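Local coordinates for protein putative glycoside hydrolase (Parabacteroides distasonis ATCC 8503, PDB 3GYC) that is a putative glycoside hydrolase with a cellulase-like domain of the TIM-barrel clan, and so probably cleaves glycosidic bonds in carbohydrates, at residues Ile54-Tyr59 and Leu98-Cys103; Ala58-Ile63 and Ser114-Asp119; Tyr155-Asn160 and Leu209-His214. All coordinates share one frame; numbering follows the deposited sequence.

Contact 1: Ile54-Tyr59 and Leu98-Cys103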
loop_
_atom_site.group_PDB
_atom_site.type_symbol
_atom_site.label_atom_id
_atom_site.label_comp_id
_atom_site.label_asym_id
_atom_site.label_seq_id
_atom_site.Cartn_x
_atom_site.Cartn_y
_atom_site.Cartn_z
ATOM N N ILE A 54 -1.588 5.708 7.940
ATOM C CA ILE A 54 -1.991 4.339 7.644
ATOM C C ILE A 54 -2.627 4.327 6.259
ATOM O O ILE A 54 -3.322 5.257 5.891
ATOM C CB ILE A 54 -3.045 3.841 8.667
ATOM C CG1 ILE A 54 -2.565 4.060 10.109
ATOM C CG2 ILE A 54 -3.377 2.406 8.458
ATOM C CD1 ILE A 54 -3.678 3.815 11.225
ATOM N N ARG A 55 -2.341 3.297 5.489
ATOM C CA ARG A 55 -2.972 3.065 4.194
ATOM C C ARG A 55 -3.994 1.933 4.391
ATOM O O ARG A 55 -3.644 0.853 4.856
ATOM C CB ARG A 55 -1.913 2.672 3.177
ATOM C CG ARG A 55 -2.465 2.228 1.869
ATOM C CD ARG A 55 -1.449 1.651 1.033
ATOM N NE ARG A 55 -1.989 1.150 -0.210
ATOM C CZ ARG A 55 -1.580 0.041 -0.817
ATOM N NH1 ARG A 55 -0.649 -0.745 -0.256
ATOM N NH2 ARG A 55 -2.159 -0.337 -1.946
ATOM N N ILE A 56 -5.277 2.176 4.098
ATOM C CA ILE A 56 -6.249 1.149 4.318
ATOM C C ILE A 56 -7.123 0.947 3.085
ATOM O O ILE A 56 -7.235 1.807 2.204
ATOM C CB ILE A 56 -7.181 1.426 5.513
ATOM C CG1 ILE A 56 -8.019 2.713 5.323
ATOM C CG2 ILE A 56 -6.456 1.485 6.809
ATOM C CD1 ILE A 56 -9.068 2.930 6.403
ATOM N N ASP A 57 -7.748 -0.201 3.077
ATOM C CA ASP A 57 -8.770 -0.483 2.070
ATOM C C ASP A 57 -10.076 0.174 2.543
ATOM O O ASP A 57 -10.529 -0.063 3.687
ATOM C CB ASP A 57 -8.949 -1.983 1.906
ATOM C CG ASP A 57 -9.775 -2.328 0.661
ATOM O OD1 ASP A 57 -10.623 -1.511 0.237
ATOM O OD2 ASP A 57 -9.496 -3.375 0.056
ATOM N N ALA A 58 -10.677 0.990 1.667
ATOM C CA ALA A 58 -11.931 1.722 1.955
ATOM C C ALA A 58 -13.184 0.908 1.521
ATOM O O ALA A 58 -14.310 1.342 1.800
ATOM C CB ALA A 58 -11.933 3.054 1.219
ATOM N N TYR A 59 -12.969 -0.224 0.820
ATOM C CA TYR A 59 -14.081 -1.074 0.301
ATOM C C TYR A 59 -15.147 -0.198 -0.383
ATOM O O TYR A 59 -16.355 -0.306 -0.072
ATOM C CB TYR A 59 -14.738 -1.840 1.433
ATOM C CG TYR A 59 -13.891 -2.822 2.220
ATOM C CD1 TYR A 59 -13.090 -2.408 3.266
ATOM C CD2 TYR A 59 -13.974 -4.200 1.969
ATOM C CE1 TYR A 59 -12.352 -3.331 4.022
ATOM C CE2 TYR A 59 -13.232 -5.123 2.703
ATOM C CZ TYR A 59 -12.438 -4.690 3.742
ATOM O OH TYR A 59 -11.715 -5.602 4.493
ATOM N N LEU A 98 -15.788 5.285 12.030
ATOM C CA LEU A 98 -15.335 5.085 13.425
ATOM C C LEU A 98 -13.826 4.992 13.462
ATOM O O LEU A 98 -13.198 5.656 14.256
ATOM C CB LEU A 98 -15.992 3.875 14.122
ATOM C CG LEU A 98 -17.451 4.071 14.570
ATOM C CD1 LEU A 98 -18.187 2.722 14.945
ATOM C CD2 LEU A 98 -17.589 5.081 15.703
ATOM N N PHE A 99 -13.259 4.141 12.609
ATOM C CA PHE A 99 -11.828 3.988 12.500
ATOM C C PHE A 99 -11.129 5.312 12.140
ATOM O O PHE A 99 -10.099 5.670 12.770
ATOM C CB PHE A 99 -11.489 2.898 11.478
ATOM C CG PHE A 99 -10.006 2.629 11.363
ATOM C CD1 PHE A 99 -9.374 1.855 12.335
ATOM C CD2 PHE A 99 -9.248 3.213 10.370
ATOM C CE1 PHE A 99 -8.017 1.625 12.272
ATOM C CE2 PHE A 99 -7.905 2.964 10.303
ATOM C CZ PHE A 99 -7.289 2.185 11.286
ATOM N N LEU A 100 -11.691 6.049 11.176
ATOM C CA LEU A 100 -11.141 7.337 10.769
ATOM C C LEU A 100 -11.197 8.329 11.897
ATOM O O LEU A 100 -10.238 9.082 12.061
ATOM C CB LEU A 100 -11.792 7.893 9.499
ATOM C CG LEU A 100 -11.635 7.096 8.214
ATOM C CD1 LEU A 100 -12.532 7.720 7.096
ATOM C CD2 LEU A 100 -10.163 6.955 7.709
ATOM N N SER A 101 -12.267 8.324 12.713
ATOM C CA SER A 101 -12.345 9.227 13.856
ATOM C C SER A 101 -11.256 8.972 14.884
ATOM O O SER A 101 -10.719 9.927 15.515
ATOM C CB SER A 101 -13.709 9.113 14.530
ATOM O OG SER A 101 -14.705 9.395 13.585
ATOM N N LYS A 102 -10.918 7.702 15.074
ATOM C CA LYS A 102 -9.860 7.331 16.016
ATOM C C LYS A 102 -8.493 7.781 15.479
ATOM O O LYS A 102 -7.625 8.219 16.275
ATOM C CB LYS A 102 -9.874 5.830 16.340
ATOM C CG LYS A 102 -11.141 5.385 17.079
ATOM C CD LYS A 102 -11.114 3.882 17.365
ATOM C CE LYS A 102 -12.487 3.400 17.974
ATOM N NZ LYS A 102 -12.864 3.953 19.284
ATOM N N CYS A 103 -8.318 7.712 14.161
ATOM C CA CYS A 103 -7.120 8.255 13.525
ATOM C C CYS A 103 -7.013 9.754 13.724
ATOM O O CYS A 103 -5.969 10.252 14.174
ATOM C CB CYS A 103 -7.063 7.899 12.034
ATOM S SG CYS A 103 -6.824 6.124 11.789
#
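With CG anti to its backbone N (chi1 -177°), Phe-99 leans its ring out of the helix toward the strand, where two isoleucines reach it by different torsions. Ile-54 sets CG1 beside its own N and then extends, whereas Ile-56 places CG1 in the crowded position between N and the carbonyl carbon (chi1 62°). The meeting is tip to tip in both pairs. Ile-54 CD1 lies 4.0 Å from Phe-99 CZ, and Ile-56 CD1 comes within 4.0 Å of Phe-99 CD2, both approaching the ring obliquely. One helical turn on, Cys-103 SG packs 3.9 Å from the same Ile-54 CD1, so this one methyl touches both sulfur and ring, which lie side by side in front of it; Leu-100 CD2 adds a looser touch on Ile-56 CD1.

Strand alternation explains the division of labour. Ile-54 and Ile-56 face the helix, while Arg-55 turns to the other side of the sheet, where Glu-305 and Asn-160 bind its guanidinium. Asp-57 ends the strand in an Asx turn, its OD1 accepting from Tyr-59 N at 2.7 Å. Trp-39, edge-to-face, and Trp-26 also pack against Phe-99. The short axes run antiparallel, at 176° and 11.9 Å apart, as expected where helix 95-105 returns the chain from strand 53-57 to its parallel neighbour 109-113: a beta-alpha-beta crossover, the repeating unit of a TIM barrel.

Contact 2: Ala58-Ile63 and Ser114-Asp119. With EDO (1,2-ethanediol), chain F.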
loop_
_atom_site.group_PDB
_atom_site.type_symbol
_atom_site.label_atom_id
_atom_site.label_comp_id
_atom_site.label_asym_id
_atom_site.label_seq_id
_atom_site.Cartn_x
_atom_site.Cartn_y
_atom_site.Cartn_z
ATOM N N ALA A 58 -10.677 0.990 1.667
ATOM C CA ALA A 58 -11.931 1.722 1.955
ATOM C C ALA A 58 -13.184 0.908 1.521
ATOM O O ALA A 58 -14.310 1.342 1.800
ATOM C CB ALA A 58 -11.933 3.054 1.219
ATOM N N TYR A 59 -12.969 -0.224 0.820
ATOM C CA TYR A 59 -14.081 -1.074 0.301
ATOM C C TYR A 59 -15.147 -0.198 -0.383
ATOM O O TYR A 59 -16.355 -0.306 -0.072
ATOM C CB TYR A 59 -14.738 -1.840 1.433
ATOM C CG TYR A 59 -13.891 -2.822 2.220
ATOM C CD1 TYR A 59 -13.090 -2.408 3.266
ATOM C CD2 TYR A 59 -13.974 -4.200 1.969
ATOM C CE1 TYR A 59 -12.352 -3.331 4.022
ATOM C CE2 TYR A 59 -13.232 -5.123 2.703
ATOM C CZ TYR A 59 -12.438 -4.690 3.742
ATOM O OH TYR A 59 -11.715 -5.602 4.493
ATOM N N PRO A 60 -14.726 0.663 -1.324
ATOM C CA PRO A 60 -15.656 1.628 -1.982
ATOM C C PRO A 60 -16.792 0.948 -2.723
ATOM O O PRO A 60 -17.924 1.426 -2.732
ATOM C CB PRO A 60 -14.762 2.342 -2.995
ATOM C CG PRO A 60 -13.659 1.368 -3.296
ATOM C CD PRO A 60 -13.505 0.434 -2.098
ATOM N N HIS A 61 -16.472 -0.158 -3.369
ATOM C CA HIS A 61 -17.458 -0.969 -4.071
ATOM C C HIS A 61 -18.604 -1.462 -3.171
ATOM O O HIS A 61 -19.778 -1.469 -3.591
ATOM C CB HIS A 61 -16.761 -2.124 -4.824
ATOM C CG HIS A 61 -16.039 -3.099 -3.954
ATOM N ND1 HIS A 61 -15.003 -2.735 -3.108
ATOM C CD2 HIS A 61 -16.139 -4.446 -3.867
ATOM C CE1 HIS A 61 -14.547 -3.817 -2.508
ATOM N NE2 HIS A 61 -15.207 -4.866 -2.953
ATOM N N LEU A 62 -18.289 -1.850 -1.951
ATOM C CA LEU A 62 -19.272 -2.302 -0.992
ATOM C C LEU A 62 -20.053 -1.113 -0.436
ATOM O O LEU A 62 -21.292 -1.163 -0.334
ATOM C CB LEU A 62 -18.615 -3.115 0.127
ATOM C CG LEU A 62 -17.852 -4.379 -0.306
ATOM C CD1 LEU A 62 -17.415 -5.186 0.914
ATOM C CD2 LEU A 62 -18.684 -5.239 -1.301
ATOM N N ILE A 63 -19.352 -0.022 -0.098
ATOM C CA ILE A 63 -20.034 1.148 0.432
ATOM C C ILE A 63 -21.002 1.731 -0.608
ATOM O O ILE A 63 -22.091 2.159 -0.233
ATOM C CB ILE A 63 -19.059 2.250 0.912
ATOM C CG1 ILE A 63 -18.363 1.796 2.201
ATOM C CG2 ILE A 63 -19.827 3.581 1.098
ATOM C CD1 ILE A 63 -17.345 2.762 2.778
ATOM N N SER A 114 -7.832 0.331 -2.460
ATOM C CA SER A 114 -8.689 -0.870 -2.413
ATOM C C SER A 114 -8.060 -2.031 -3.142
ATOM O O SER A 114 -7.355 -1.848 -4.144
ATOM C CB SER A 114 -10.089 -0.638 -2.992
ATOM O OG SER A 114 -10.938 -1.711 -2.565
ATOM N N TRP A 115 -8.302 -3.208 -2.589
ATOM C CA TRP A 115 -7.966 -4.498 -3.168
ATOM C C TRP A 115 -9.247 -5.141 -3.756
ATOM O O TRP A 115 -9.213 -6.274 -4.224
ATOM C CB TRP A 115 -7.334 -5.410 -2.117
ATOM C CG TRP A 115 -5.960 -5.040 -1.717
ATOM C CD1 TRP A 115 -4.807 -5.709 -2.022
ATOM C CD2 TRP A 115 -5.563 -3.917 -0.872
ATOM N NE1 TRP A 115 -3.730 -5.075 -1.389
ATOM C CE2 TRP A 115 -4.166 -3.976 -0.720
ATOM C CE3 TRP A 115 -6.264 -2.876 -0.245
ATOM C CZ2 TRP A 115 -3.441 -3.020 0.024
ATOM C CZ3 TRP A 115 -5.564 -1.954 0.488
ATOM C CH2 TRP A 115 -4.152 -2.018 0.598
ATOM N N TYR A 116 -10.371 -4.409 -3.715
ATOM C CA TYR A 116 -11.655 -4.858 -4.262
ATOM C C TYR A 116 -11.985 -6.311 -3.852
ATOM O O TYR A 116 -12.119 -7.217 -4.699
ATOM C CB TYR A 116 -11.630 -4.650 -5.777
ATOM C CG TYR A 116 -11.508 -3.196 -6.093
ATOM C CD1 TYR A 116 -12.651 -2.381 -6.110
ATOM C CD2 TYR A 116 -10.277 -2.613 -6.367
ATOM C CE1 TYR A 116 -12.562 -1.023 -6.367
ATOM C CE2 TYR A 116 -10.171 -1.247 -6.614
ATOM C CZ TYR A 116 -11.318 -0.457 -6.612
ATOM O OH TYR A 116 -11.260 0.899 -6.857
ATOM N N ARG A 117 -12.073 -6.504 -2.542
ATOM C CA ARG A 117 -12.318 -7.798 -1.937
ATOM C C ARG A 117 -13.573 -8.384 -2.537
ATOM O O ARG A 117 -14.560 -7.681 -2.709
ATOM C CB ARG A 117 -12.435 -7.675 -0.428
ATOM C CG ARG A 117 -11.112 -7.280 0.232
ATOM C CD ARG A 117 -10.153 -8.487 0.374
ATOM N NE ARG A 117 -10.625 -9.368 1.450
ATOM C CZ ARG A 117 -11.174 -10.567 1.280
ATOM N NH1 ARG A 117 -11.324 -11.108 0.067
ATOM N NH2 ARG A 117 -11.581 -11.240 2.334
ATOM N N LEU A 118 -13.496 -9.647 -2.907
ATOM C CA LEU A 118 -14.648 -10.333 -3.504
ATOM C C LEU A 118 -15.638 -10.810 -2.466
ATOM O O LEU A 118 -15.324 -11.676 -1.629
ATOM C CB LEU A 118 -14.235 -11.530 -4.341
ATOM C CG LEU A 118 -13.429 -11.277 -5.609
ATOM C CD1 LEU A 118 -12.996 -12.621 -6.200
ATOM C CD2 LEU A 118 -14.229 -10.431 -6.630
ATOM N N ASP A 119 -16.841 -10.251 -2.532
ATOM C CA ASP A 119 -17.938 -10.712 -1.715
ATOM C C ASP A 119 -18.561 -11.858 -2.524
ATOM O O ASP A 119 -18.256 -12.025 -3.704
ATOM C CB ASP A 119 -18.971 -9.636 -1.465
ATOM C CG ASP A 119 -19.671 -9.169 -2.765
ATOM O OD1 ASP A 119 -18.970 -8.587 -3.631
ATOM O OD2 ASP A 119 -20.901 -9.431 -2.915
HETATM C C1 EDO F . -9.495 -9.404 -4.194
HETATM O O1 EDO F . -9.099 -8.694 -2.998
HETATM C C2 EDO F . -10.085 -10.804 -3.892
HETATM O O2 EDO F . -11.036 -10.812 -2.799
#
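The first turn of helix 60-65, with Tyr-59 at its N-cap, lies beside an irregular backbone at 114-119, the backbones closest at Ser-114, whose CA lies 6.0 Å from Tyr-59 CA. His-61 carries the contact. Its CG occupies the crowded position between N and the carbonyl carbon (chi1 63°), aiming NE2 at Arg-117 O, 2.9 Å away. This nearly straight bond (162°) runs close to the imidazole plane and uses a carbonyl lone pair, which fixes the ring's rotation; ND1 is buried without a partner. Tyr-116 CD1 lies over one imidazole face, the two rings crossing obliquely.

At the helix start, Pro-60 CD packs 3.4 Å from Ser-114 OG. That hydroxyl oxygen accepts from Tyr-116 N at 3.0 Å, closing an ST turn, and also bonds to Asp-57. Arg-117 runs alongside the Tyr-59 ring, CG 3.9 Å from CE2, and its folded chain reaches Glu-28 and Lys-74 O. An ethanediol, probably from the crystallisation liquor, bridges Trp-115 O with Leu-118 N and Arg-117 NH1. Both segments follow neighbouring strands, 53-57 and 109-113, and so lie at the C-terminal rim of the TIM barrel, the end that carries the active site in enzymes of this fold.

Contact 3: Tyr155-Asn160 and Leu209-His214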
loop_
_atom_site.group_PDB
_atom_site.type_symbol
_atom_site.label_atom_id
_atom_site.label_comp_id
_atom_site.label_asym_id
_atom_site.label_seq_id
_atom_site.Cartn_x
_atom_site.Cartn_y
_atom_site.Cartn_z
ATOM N N TYR A 155 -4.533 10.804 0.770
ATOM C CA TYR A 155 -4.577 10.594 -0.659
ATOM C C TYR A 155 -5.578 9.509 -0.964
ATOM O O TYR A 155 -5.985 8.770 -0.079
ATOM C CB TYR A 155 -3.195 10.207 -1.228
ATOM C CG TYR A 155 -2.626 8.862 -0.805
ATOM C CD1 TYR A 155 -3.023 7.706 -1.444
ATOM C CD2 TYR A 155 -1.677 8.745 0.211
ATOM C CE1 TYR A 155 -2.502 6.454 -1.091
ATOM C CE2 TYR A 155 -1.175 7.483 0.598
ATOM C CZ TYR A 155 -1.575 6.358 -0.078
ATOM O OH TYR A 155 -1.103 5.114 0.202
ATOM N N VAL A 156 -5.956 9.405 -2.244
ATOM C CA VAL A 156 -6.877 8.379 -2.680
ATOM C C VAL A 156 -6.253 7.680 -3.850
ATOM O O VAL A 156 -5.994 8.304 -4.890
ATOM C CB VAL A 156 -8.265 8.955 -3.087
ATOM C CG1 VAL A 156 -9.195 7.834 -3.672
ATOM C CG2 VAL A 156 -8.884 9.674 -1.901
ATOM N N ASP A 157 -6.090 6.376 -3.692
ATOM C CA ASP A 157 -5.532 5.459 -4.704
ATOM C C ASP A 157 -6.680 4.600 -5.209
ATOM O O ASP A 157 -7.288 3.859 -4.430
ATOM C CB ASP A 157 -4.418 4.620 -4.052
ATOM C CG ASP A 157 -4.019 3.375 -4.862
ATOM O OD1 ASP A 157 -4.308 3.273 -6.092
ATOM O OD2 ASP A 157 -3.411 2.474 -4.220
ATOM N N LEU A 158 -6.945 4.646 -6.504
ATOM C CA LEU A 158 -8.103 3.927 -7.053
ATOM C C LEU A 158 -7.949 2.442 -7.159
ATOM O O LEU A 158 -8.945 1.754 -7.366
ATOM C CB LEU A 158 -8.580 4.526 -8.400
ATOM C CG LEU A 158 -9.485 5.758 -8.242
ATOM C CD1 LEU A 158 -8.753 6.891 -7.589
ATOM C CD2 LEU A 158 -10.054 6.226 -9.600
ATOM N N CYS A 159 -6.726 1.927 -7.059
ATOM C CA CYS A 159 -6.535 0.488 -7.070
ATOM C C CYS A 159 -5.128 0.039 -6.727
ATOM O O CYS A 159 -4.172 0.437 -7.405
ATOM C CB CYS A 159 -6.852 -0.063 -8.468
ATOM S SG CYS A 159 -6.949 -1.849 -8.421
ATOM N N ASN A 160 -5.004 -0.790 -5.679
ATOM C CA ASN A 160 -3.747 -1.425 -5.335
ATOM C C ASN A 160 -3.141 -2.159 -6.513
ATOM O O ASN A 160 -3.808 -2.989 -7.127
ATOM C CB ASN A 160 -3.961 -2.453 -4.236
ATOM C CG ASN A 160 -2.706 -3.251 -3.929
ATOM O OD1 ASN A 160 -1.761 -2.737 -3.298
ATOM N ND2 ASN A 160 -2.689 -4.526 -4.357
ATOM N N LEU A 209 -4.240 9.012 -7.352
ATOM C CA LEU A 209 -3.291 8.171 -8.074
ATOM C C LEU A 209 -3.834 6.758 -8.218
ATOM O O LEU A 209 -4.935 6.477 -7.769
ATOM C CB LEU A 209 -1.988 8.068 -7.265
ATOM C CG LEU A 209 -2.063 7.197 -6.000
ATOM C CD1 LEU A 209 -0.718 6.558 -5.729
ATOM C CD2 LEU A 209 -2.621 8.004 -4.816
ATOM N N TYR A 210 -3.045 5.900 -8.874
ATOM C CA TYR A 210 -3.216 4.457 -8.871
ATOM C C TYR A 210 -1.835 3.935 -8.466
ATOM O O TYR A 210 -0.815 4.498 -8.908
ATOM C CB TYR A 210 -3.578 3.889 -10.219
ATOM C CG TYR A 210 -5.010 4.034 -10.697
ATOM C CD1 TYR A 210 -5.532 5.256 -11.059
ATOM C CD2 TYR A 210 -5.806 2.903 -10.899
ATOM C CE1 TYR A 210 -6.838 5.373 -11.576
ATOM C CE2 TYR A 210 -7.093 3.007 -11.402
ATOM C CZ TYR A 210 -7.603 4.235 -11.745
ATOM O OH TYR A 210 -8.873 4.330 -12.235
ATOM N N SER A 211 -1.776 2.902 -7.618
ATOM C CA SER A 211 -0.492 2.376 -7.149
ATOM C C SER A 211 -0.015 1.209 -8.013
ATOM O O SER A 211 -0.811 0.416 -8.499
ATOM C CB SER A 211 -0.547 1.963 -5.679
ATOM O OG SER A 211 -1.482 0.934 -5.421
ATOM N N PHE A 212 1.301 1.137 -8.175
ATOM C CA PHE A 212 1.948 0.180 -9.029
ATOM C C PHE A 212 3.068 -0.648 -8.363
ATOM O O PHE A 212 3.687 -0.211 -7.387
ATOM C CB PHE A 212 2.574 0.916 -10.207
ATOM C CG PHE A 212 1.645 1.875 -10.930
ATOM C CD1 PHE A 212 0.340 1.535 -11.232
ATOM C CD2 PHE A 212 2.141 3.084 -11.407
ATOM C CE1 PHE A 212 -0.478 2.401 -11.905
ATOM C CE2 PHE A 212 1.335 3.956 -12.102
ATOM C CZ PHE A 212 0.017 3.611 -12.352
ATOM N N ASP A 213 3.294 -1.862 -8.889
ATOM C CA ASP A 213 4.400 -2.710 -8.458
ATOM C C ASP A 213 5.344 -3.097 -9.627
ATOM O O ASP A 213 6.351 -3.770 -9.396
ATOM C CB ASP A 213 3.905 -3.980 -7.762
ATOM C CG ASP A 213 3.035 -4.866 -8.688
ATOM O OD1 ASP A 213 2.635 -4.421 -9.793
ATOM O OD2 ASP A 213 2.747 -6.020 -8.296
ATOM N N HIS A 214 5.036 -2.674 -10.857
ATOM C CA HIS A 214 5.891 -2.981 -12.005
ATOM C C HIS A 214 7.314 -2.469 -11.737
ATOM O O HIS A 214 7.512 -1.292 -11.369
ATOM C CB HIS A 214 5.329 -2.341 -13.260
ATOM C CG HIS A 214 5.888 -2.926 -14.507
ATOM N ND1 HIS A 214 7.009 -2.424 -15.122
ATOM C CD2 HIS A 214 5.501 -3.992 -15.235
ATOM C CE1 HIS A 214 7.288 -3.155 -16.184
ATOM N NE2 HIS A 214 6.384 -4.112 -16.276
#
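Asp-157 is the knot of the tight half of this contact. With CG anti to its backbone N, its carboxylate swings toward the second segment, and each oxygen takes a different share of Ser-211. OD1 accepts from Ser-211 N at 3.0 Å and from Cys-159 N at 2.9 Å, the two donors approaching from opposite faces of the carboxylate, each well out of its plane; the second bond closes an Asx turn. OD2 accepts from Ser-211 OG at 2.7 Å and has a further partner in Ser-113. Gripped through both oxygens, the buried group can hardly rotate, and the donors around it, with Arg-55 in a long, weak ion pair, would be expected to favour its ionised form.

Just before this knot the backbones pair as parallel strands: Leu-209 N donates to Val-156 O at 3.1 Å, and Leu-158 N to Leu-209 O at 3.0 Å. Leu-209, its CG in the crowded position, pushes CD2 to 3.4 Å from Tyr-155 CD1, a close oblique fit. Away from these two side chains, Tyr-210 offers a ring face to Leu-158, whose CB stands 3.6 Å from the ring centroid, 17° off the normal, in a CH-pi contact; Cys-159 CB meets the same ring obliquely.

The packing then loosens. Ser-211 N adds a second, weak bond to Cys-159 O, and beyond it Phe-212, Asp-213 and His-214 diverge from the first segment, the last two partly exposed.

Around the tight half, helix 130-146 meets Val-156, Leu-158 and Tyr-210, helix 186-200 packs on Leu-158 and Tyr-210, with Ser-195 binding the tyrosine hydroxyl, and Glu-232 of strand 231-232 touches Tyr-155, Leu-209 and Ser-211.

Overall arrangement
All three contacts are buried, yet their chemistry changes with their place in the barrel. Contact 1 is wholly apolar, joining the outer side of a strand to its covering helix. Contact 2 starts from the same stretch but lies in the loops beyond the strand end, where a single hydrogen bond joins its segments. Contact 3, on another part of the same sheet, combines strand pairing with a carboxylate network, and its far end loosens toward partly exposed residues. Polar links join them: Asp-57 binds Ser-114 and Trp-115, Arg-55 reaches Asn-160, and Tyr-116 OH meets Leu-158 O at 2.5 Å. The centres of contacts 1 and 3 are about 17 Å apart.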